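Long-range contacts in 4-hydroxythreonine-4-phosphate dehydrogenase (Legionella pneumophila subsp. pneumophila, PDB 6XMY), which probably catalyses the NAD(P)-dependent oxidation of 4-(phosphooxy)-L-threonine, a step in pyridoxine 5'-phosphate biosynthesis: residues L40-L45 against V80-P85; I178-I183 against T229-T234. All blocks are in the same frame, centred on the assembly; numbering follows the deposited sequence.

In the fold
The two contacts lie on opposite sides of the chain's centre, 45 Å apart between their own centres and about 28 Å between nearest atoms, and follow one another along the chain within the PdxA family region. Contact 1 joins the end of strand 37-41 and the start of helix 43-52 to the loop after strand 74-79. It is the one nearer the substrate region: the Leu-40 side chain is about 10 Å from that of His-138, a predicted substrate-binding residue, and about 14 Å from the bound NAD. Contact 2 pairs helices 180-197 and 223-237, away from the known binding sites. Neither contact contains a zinc-coordinating residue or a residue known to bind NAD.

Contact 1 of 2, residues L40-L45 against V80-P85; sequences LGDLSL and VPCAAP
Asp-42 reaches across to the loop with one carboxylate oxygen and caps its own helix with the other. OD2 accepts from the backbone N of Cys-82 at 2.8 Å, a nearly straight bond (164° at the hydrogen) made with the anti lone pair, on the side away from OD1. OD1 of Asp-42 takes the N-H of Leu-45, also at 2.8 Å, with the donor above the carboxylate plane. Asp-42 is the N-cap residue of helix 43-52; with CG anti to the backbone N (chi1 179°), the carboxylate lies between the helix start and the loop. Two N-H groups from separate segments thus grip the carboxylate and limit its rotation, and they would be expected to stabilise its negative charge.

The sulfur of Cys-82 lies alongside the same residue, with SG 3.7 Å from CB of Asp-42, and comes within 4.5 Å of Leu-45 CD2. Two residues earlier, Val-80 N donates to Gly-41 O at 3.0 Å, which carries the pairing of the neighbouring parallel strands just past the end of strand 74-79. Beyond it the methyls Leu-40 CD2 and Val-80 CG2 meet at 4.2 Å.

A second shell fixes the turn: the hydroxyl of Tyr-98 is hydrogen-bonded to Asp-42 N, and its side chain also touches Leu-45 and Cys-82. Helix 96-111 covers the junction of strand 37-41 and helix 43-52: besides Tyr-98, its Leu-102 and Leu-105 pack on Val-80. The Leu-40 carbonyl oxygen is hydrogen-bonded to Ser-16 OG, and the Leu-40 side chain touches Trp-78 of strand 74-79.

Contact 2 of 2, residues I178-I183 against T229-T234; sequences ISSLLI and TPALNT
Ser-180 and Ala-231 bring the backbones of two helices together, their CA atoms 4.8 Å apart, at the first turn of helix 180-197 and midway along helix 223-237. Such a close approach is possible because the residues that meet are small. The methyl of Ala-231 fills the junction: its CB lies 3.6 Å from the carbonyl oxygen of Ser-180 and 4.0 Å from Ser-180 CB.

One turn further on, Ile-183 packs against the same methyl. Its CB and its CG2 branch, the latter anti to the backbone N, both lie 3.8 Å from Ala-231 CB, and the same CG2 approaches Leu-232 CD2 at 4.5 Å. Although the CB of Leu-232 does not point at the first helix, the end of its side chain turns back to extend the apolar patch. Pro-230 adds a looser contact, its CB 4.3 Å from Ser-180 OG.

The polar end of Ser-180 is accounted for just outside the segments, where OG is hydrogen-bonded to the carbonyl oxygen of Ile-227, one turn before Ala-231 in helix 223-237. Ser-179 caps the first helix, its OG accepting from Leu-182 N at 3.1 Å.

No hydrogen bond links the two segments themselves, so they meet by van der Waals contact, while Ile-184 and Ile-187 of the first helix extend the apolar surface against Ala-231 and Leu-232. The chemistry implies a tight, largely apolar helix seam, with the Ser-180 hydroxyl providing a polar tie between the helices at its margin.

Contact 1 of 2, residues L40-L45 against V80-P85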
ATOM      1  N   LEU A  40       2.448   8.381  13.784  1.00  8.94           N
ATOM      2  CA  LEU A  40       3.231   9.533  13.359  1.00  8.55           C
ATOM      3  C   LEU A  40       2.273  10.617  12.898  1.00  8.55           C
ATOM      4  O   LEU A  40       1.546  10.420  11.922  1.00 10.20           O
ATOM      5  CB  LEU A  40       4.103   9.166  12.167  1.00 11.93           C
ATOM      6  CG  LEU A  40       5.401   8.435  12.379  1.00 16.32           C
ATOM      7  CD1 LEU A  40       5.920   8.071  11.003  1.00 21.80           C
ATOM      8  CD2 LEU A  40       6.413   9.312  13.157  1.00 15.58           C
ATOM      9  N   GLY A  41       2.280  11.756  13.578  1.00  9.13           N
ATOM     10  CA  GLY A  41       1.392  12.830  13.181  1.00  8.79           C
ATOM     11  C   GLY A  41       1.438  13.946  14.194  1.00  8.13           C
ATOM     12  O   GLY A  41       2.068  13.845  15.252  1.00  9.50           O
ATOM     13  N   ASP A  42       0.752  15.025  13.848  1.00  9.68           N
ATOM     14  CA  ASP A  42       0.680  16.198  14.708  1.00  9.56           C
ATOM     15  C   ASP A  42      -0.261  15.905  15.872  1.00 10.34           C
ATOM     16  O   ASP A  42      -1.422  15.541  15.666  1.00 11.65           O
ATOM     17  CB  ASP A  42       0.219  17.383  13.859  1.00 10.54           C
ATOM     18  CG  ASP A  42       0.082  18.665  14.644  1.00  9.82           C
ATOM     19  OD1 ASP A  42      -0.649  18.669  15.643  1.00 12.79           O
ATOM     20  OD2 ASP A  42       0.689  19.676  14.243  1.00 12.82           O
ATOM     21  N   LEU A  43       0.241  16.039  17.102  1.00  9.97           N
ATOM     22  CA  LEU A  43      -0.563  15.659  18.258  1.00 11.51           C
ATOM     23  C   LEU A  43      -1.770  16.580  18.432  1.00 11.73           C
ATOM     24  O   LEU A  43      -2.872  16.113  18.745  1.00 12.54           O
ATOM     25  CB  LEU A  43       0.306  15.637  19.519  1.00 12.10           C
ATOM     26  CG  LEU A  43      -0.406  15.294  20.825  1.00 12.24           C
ATOM     27  CD1 LEU A  43      -1.040  13.911  20.751  1.00 15.63           C
ATOM     28  CD2 LEU A  43       0.578  15.369  21.981  1.00 15.94           C
ATOM     29  N   SER A  44      -1.587  17.888  18.247  1.00 12.40           N
ATOM     30  CA  SER A  44      -2.713  18.816  18.330  0.61 12.30           C
ATOM     31  C   SER A  44      -3.780  18.479  17.301  1.00 11.61           C
ATOM     32  O   SER A  44      -4.985  18.585  17.577  1.00 12.71           O
ATOM     33  CB  SER A  44      -2.226  20.243  18.104  0.61 13.02           C
ATOM     34  OG  SER A  44      -1.337  20.642  19.125  0.61 15.27           O
ATOM     35  N   LEU A  45      -3.351  18.086  16.098  1.00 10.41           N
ATOM     36  CA  LEU A  45      -4.288  17.673  15.060  1.00 10.70           C
ATOM     37  C   LEU A  45      -5.078  16.451  15.498  1.00 11.20           C
ATOM     38  O   LEU A  45      -6.301  16.402  15.355  1.00 11.58           O
ATOM     39  CB  LEU A  45      -3.521  17.367  13.775  1.00 11.66           C
ATOM     40  CG  LEU A  45      -4.254  16.472  12.776  1.00 11.10           C
ATOM     41  CD1 LEU A  45      -5.434  17.225  12.138  1.00 12.55           C
ATOM     42  CD2 LEU A  45      -3.293  16.004  11.721  1.00 13.91           C
ATOM     43  N   VAL A  80       4.811  15.043  15.232  1.00  9.36           N
ATOM     44  CA  VAL A  80       5.466  15.740  14.127  1.00  9.48           C
ATOM     45  C   VAL A  80       4.580  16.940  13.826  1.00 10.22           C
ATOM     46  O   VAL A  80       3.389  16.761  13.569  1.00  9.84           O
ATOM     47  CB  VAL A  80       5.567  14.852  12.875  1.00  8.91           C
ATOM     48  CG1 VAL A  80       6.301  15.593  11.765  1.00 10.60           C
ATOM     49  CG2 VAL A  80       6.251  13.516  13.192  1.00 10.04           C
ATOM     50  N   PRO A  81       5.095  18.167  13.835  1.00 11.28           N
ATOM     51  CA  PRO A  81       4.208  19.343  13.779  1.00 12.54           C
ATOM     52  C   PRO A  81       3.833  19.734  12.354  1.00 11.75           C
ATOM     53  O   PRO A  81       4.695  19.871  11.485  1.00 12.73           O
ATOM     54  CB  PRO A  81       5.050  20.441  14.441  1.00 15.15           C
ATOM     55  CG  PRO A  81       6.486  20.028  14.153  1.00 13.23           C
ATOM     56  CD  PRO A  81       6.493  18.518  14.159  1.00 13.65           C
ATOM     57  N   CYS A  82       2.536  19.954  12.127  1.00 11.43           N
ATOM     58  CA  CYS A  82       2.102  20.585  10.886  1.00 12.30           C
ATOM     59  C   CYS A  82       2.648  22.006  10.816  1.00 12.91           C
ATOM     60  O   CYS A  82       2.848  22.668  11.836  1.00 14.62           O
ATOM     61  CB  CYS A  82       0.571  20.650  10.810  1.00 12.77           C
ATOM     62  SG  CYS A  82      -0.234  19.061  10.643  1.00 13.41           S
ATOM     63  N   ALA A  83       2.914  22.474   9.594  1.00 13.16           N
ATOM     64  CA  ALA A  83       3.340  23.860   9.424  1.00 15.43           C
ATOM     65  C   ALA A  83       2.212  24.838   9.730  1.00 16.08           C
ATOM     66  O   ALA A  83       2.469  25.952  10.213  1.00 17.27           O
ATOM     67  CB  ALA A  83       3.864  24.094   8.009  1.00 16.38           C
ATOM     68  N   ALA A  84       0.969  24.444   9.470  1.00 13.80           N
ATOM     69  CA  ALA A  84      -0.187  25.286   9.728  1.00 15.02           C
ATOM     70  C   ALA A  84      -1.293  24.437  10.331  1.00 13.17           C
ATOM     71  O   ALA A  84      -1.429  23.253   9.996  1.00 14.57           O
ATOM     72  CB  ALA A  84      -0.705  25.956   8.446  1.00 18.11           C
ATOM     73  N   PRO A  85      -2.095  25.013  11.224  1.00 13.64           N
ATOM     74  CA  PRO A  85      -3.238  24.280  11.772  1.00 13.70           C
ATOM     75  C   PRO A  85      -4.152  23.797  10.662  1.00 11.82           C
ATOM     76  O   PRO A  85      -4.318  24.452   9.629  1.00 13.41           O
ATOM     77  CB  PRO A  85      -3.933  25.320  12.658  1.00 17.62           C
ATOM     78  CG  PRO A  85      -2.832  26.218  13.075  1.00 18.07           C
ATOM     79  CD  PRO A  85      -1.906  26.311  11.890  1.00 16.07           C
TER

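Contact 2 of 2, residues I178-I183 against T229-T234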
ATOM      1  N   ILE A 178       6.472  -0.709 -20.310  1.00 12.66           N
ATOM      2  CA  ILE A 178       6.491  -2.155 -20.099  1.00 13.59           C
ATOM      3  C   ILE A 178       7.523  -2.786 -21.021  1.00 14.91           C
ATOM      4  O   ILE A 178       7.351  -2.821 -22.244  1.00 18.70           O
ATOM      5  CB  ILE A 178       5.105  -2.779 -20.296  1.00 14.56           C
ATOM      6  CG1 ILE A 178       4.136  -2.227 -19.245  1.00 17.79           C
ATOM      7  CG2 ILE A 178       5.203  -4.309 -20.237  1.00 16.15           C
ATOM      8  CD1 ILE A 178       2.697  -2.511 -19.550  1.00 17.25           C
ATOM      9  N   SER A 179       8.590  -3.302 -20.428  1.00 15.05           N
ATOM     10  CA  SER A 179       9.609  -4.061 -21.131  1.00 13.42           C
ATOM     11  C   SER A 179       9.592  -5.488 -20.600  1.00 12.71           C
ATOM     12  O   SER A 179       9.036  -5.767 -19.533  1.00 11.26           O
ATOM     13  CB  SER A 179      10.993  -3.460 -20.890  1.00 13.90           C
ATOM     14  OG  SER A 179      11.332  -3.532 -19.518  1.00 15.45           O
ATOM     15  N   SER A 180      10.216  -6.398 -21.353  1.00 13.05           N
ATOM     16  CA  SER A 180      10.333  -7.770 -20.868  1.00 12.39           C
ATOM     17  C   SER A 180      11.088  -7.816 -19.540  1.00 12.74           C
ATOM     18  O   SER A 180      10.687  -8.533 -18.616  1.00 13.09           O
ATOM     19  CB  SER A 180      11.019  -8.646 -21.917  1.00 12.98           C
ATOM     20  OG  SER A 180      10.230  -8.754 -23.095  1.00 15.27           O
ATOM     21  N   LEU A 181      12.170  -7.037 -19.422  1.00 13.53           N
ATOM     22  CA  LEU A 181      12.951  -7.020 -18.188  1.00 15.34           C
ATOM     23  C   LEU A 181      12.122  -6.547 -17.003  1.00 12.55           C
ATOM     24  O   LEU A 181      12.237  -7.094 -15.903  1.00 13.74           O
ATOM     25  CB  LEU A 181      14.185  -6.136 -18.362  1.00 19.64           C
ATOM     26  CG  LEU A 181      15.397  -6.799 -19.009  1.00 28.53           C
ATOM     27  CD1 LEU A 181      16.597  -5.864 -18.966  1.00 31.21           C
ATOM     28  CD2 LEU A 181      15.716  -8.104 -18.294  1.00 30.63           C
ATOM     29  N   LEU A 182      11.277  -5.533 -17.202  1.00 11.64           N
ATOM     30  CA  LEU A 182      10.456  -5.053 -16.096  1.00 10.91           C
ATOM     31  C   LEU A 182       9.486  -6.130 -15.629  1.00 10.93           C
ATOM     32  O   LEU A 182       9.329  -6.357 -14.426  1.00 12.37           O
ATOM     33  CB  LEU A 182       9.698  -3.782 -16.486  1.00 11.92           C
ATOM     34  CG  LEU A 182       8.726  -3.272 -15.408  1.00 10.79           C
ATOM     35  CD1 LEU A 182       9.468  -2.805 -14.162  1.00 12.88           C
ATOM     36  CD2 LEU A 182       7.862  -2.156 -15.963  1.00 13.09           C
ATOM     37  N   ILE A 183       8.830  -6.809 -16.577  1.00 10.11           N
ATOM     38  CA  ILE A 183       7.897  -7.879 -16.221  1.00  9.50           C
ATOM     39  C   ILE A 183       8.617  -8.967 -15.440  1.00 10.26           C
ATOM     40  O   ILE A 183       8.122  -9.455 -14.414  1.00 11.49           O
ATOM     41  CB  ILE A 183       7.231  -8.444 -17.487  1.00 10.27           C
ATOM     42  CG1 ILE A 183       6.339  -7.384 -18.140  1.00 11.25           C
ATOM     43  CG2 ILE A 183       6.424  -9.687 -17.151  1.00 10.74           C
ATOM     44  CD1 ILE A 183       5.835  -7.808 -19.495  1.00 13.62           C
ATOM     45  N   THR A 229       4.864 -12.321 -23.779  1.00 12.61           N
ATOM     46  CA  THR A 229       5.150 -13.745 -23.909  1.00 12.40           C
ATOM     47  C   THR A 229       6.631 -14.064 -23.780  1.00 13.00           C
ATOM     48  O   THR A 229       6.957 -15.028 -23.069  1.00 12.30           O
ATOM     49  CB  THR A 229       4.504 -14.313 -25.181  1.00 12.71           C
ATOM     50  OG1 THR A 229       3.090 -14.384 -24.983  1.00 14.68           O
ATOM     51  CG2 THR A 229       5.062 -15.703 -25.503  1.00 16.02           C
ATOM     52  N   PRO A 230       7.560 -13.323 -24.400  1.00 13.87           N
ATOM     53  CA  PRO A 230       8.982 -13.593 -24.131  1.00 13.65           C
ATOM     54  C   PRO A 230       9.342 -13.504 -22.658  1.00 13.48           C
ATOM     55  O   PRO A 230      10.077 -14.362 -22.152  1.00 15.33           O
ATOM     56  CB  PRO A 230       9.702 -12.543 -24.988  1.00 15.18           C
ATOM     57  CG  PRO A 230       8.763 -12.304 -26.131  1.00 14.80           C
ATOM     58  CD  PRO A 230       7.392 -12.352 -25.501  1.00 14.77           C
ATOM     59  N   ALA A 231       8.834 -12.491 -21.951  1.00 13.29           N
ATOM     60  CA  ALA A 231       9.096 -12.388 -20.520  1.00 13.40           C
ATOM     61  C   ALA A 231       8.547 -13.592 -19.761  1.00 13.05           C
ATOM     62  O   ALA A 231       9.211 -14.122 -18.868  1.00 12.33           O
ATOM     63  CB  ALA A 231       8.491 -11.097 -19.965  1.00 13.48           C
ATOM     64  N   LEU A 232       7.330 -14.028 -20.086  1.00 10.47           N
ATOM     65  CA  LEU A 232       6.747 -15.163 -19.382  1.00 11.74           C
ATOM     66  C   LEU A 232       7.497 -16.455 -19.692  1.00 11.12           C
ATOM     67  O   LEU A 232       7.632 -17.324 -18.821  1.00 12.89           O
ATOM     68  CB  LEU A 232       5.259 -15.295 -19.712  1.00 12.34           C
ATOM     69  CG  LEU A 232       4.394 -14.081 -19.346  1.00 13.09           C
ATOM     70  CD1 LEU A 232       2.924 -14.320 -19.666  1.00 13.52           C
ATOM     71  CD2 LEU A 232       4.581 -13.716 -17.869  1.00 14.30           C
ATOM     72  N   ASN A 233       7.973 -16.612 -20.930  1.00 11.33           N
ATOM     73  CA  ASN A 233       8.811 -17.765 -21.251  1.00 13.29           C
ATOM     74  C   ASN A 233      10.087 -17.770 -20.417  1.00 12.98           C
ATOM     75  O   ASN A 233      10.508 -18.822 -19.915  1.00 14.89           O
ATOM     76  CB  ASN A 233       9.166 -17.763 -22.736  1.00 16.19           C
ATOM     77  CG  ASN A 233       7.990 -18.119 -23.615  1.00 17.64           C
ATOM     78  OD1 ASN A 233       7.000 -18.681 -23.148  1.00 18.71           O
ATOM     79  ND2 ASN A 233       8.098 -17.807 -24.902  1.00 19.82           N
ATOM     80  N   THR A 234      10.719 -16.601 -20.260  1.00 14.06           N
ATOM     81  CA  THR A 234      11.916 -16.509 -19.430  1.00 13.25           C
ATOM     82  C   THR A 234      11.601 -16.899 -17.996  1.00 13.48           C
ATOM     83  O   THR A 234      12.337 -17.677 -17.373  1.00 14.18           O
ATOM     84  CB  THR A 234      12.475 -15.088 -19.497  1.00 15.55           C
ATOM     85  OG1 THR A 234      12.909 -14.811 -20.835  1.00 16.73           O
ATOM     86  CG2 THR A 234      13.650 -14.914 -18.541  1.00 15.40           C
TER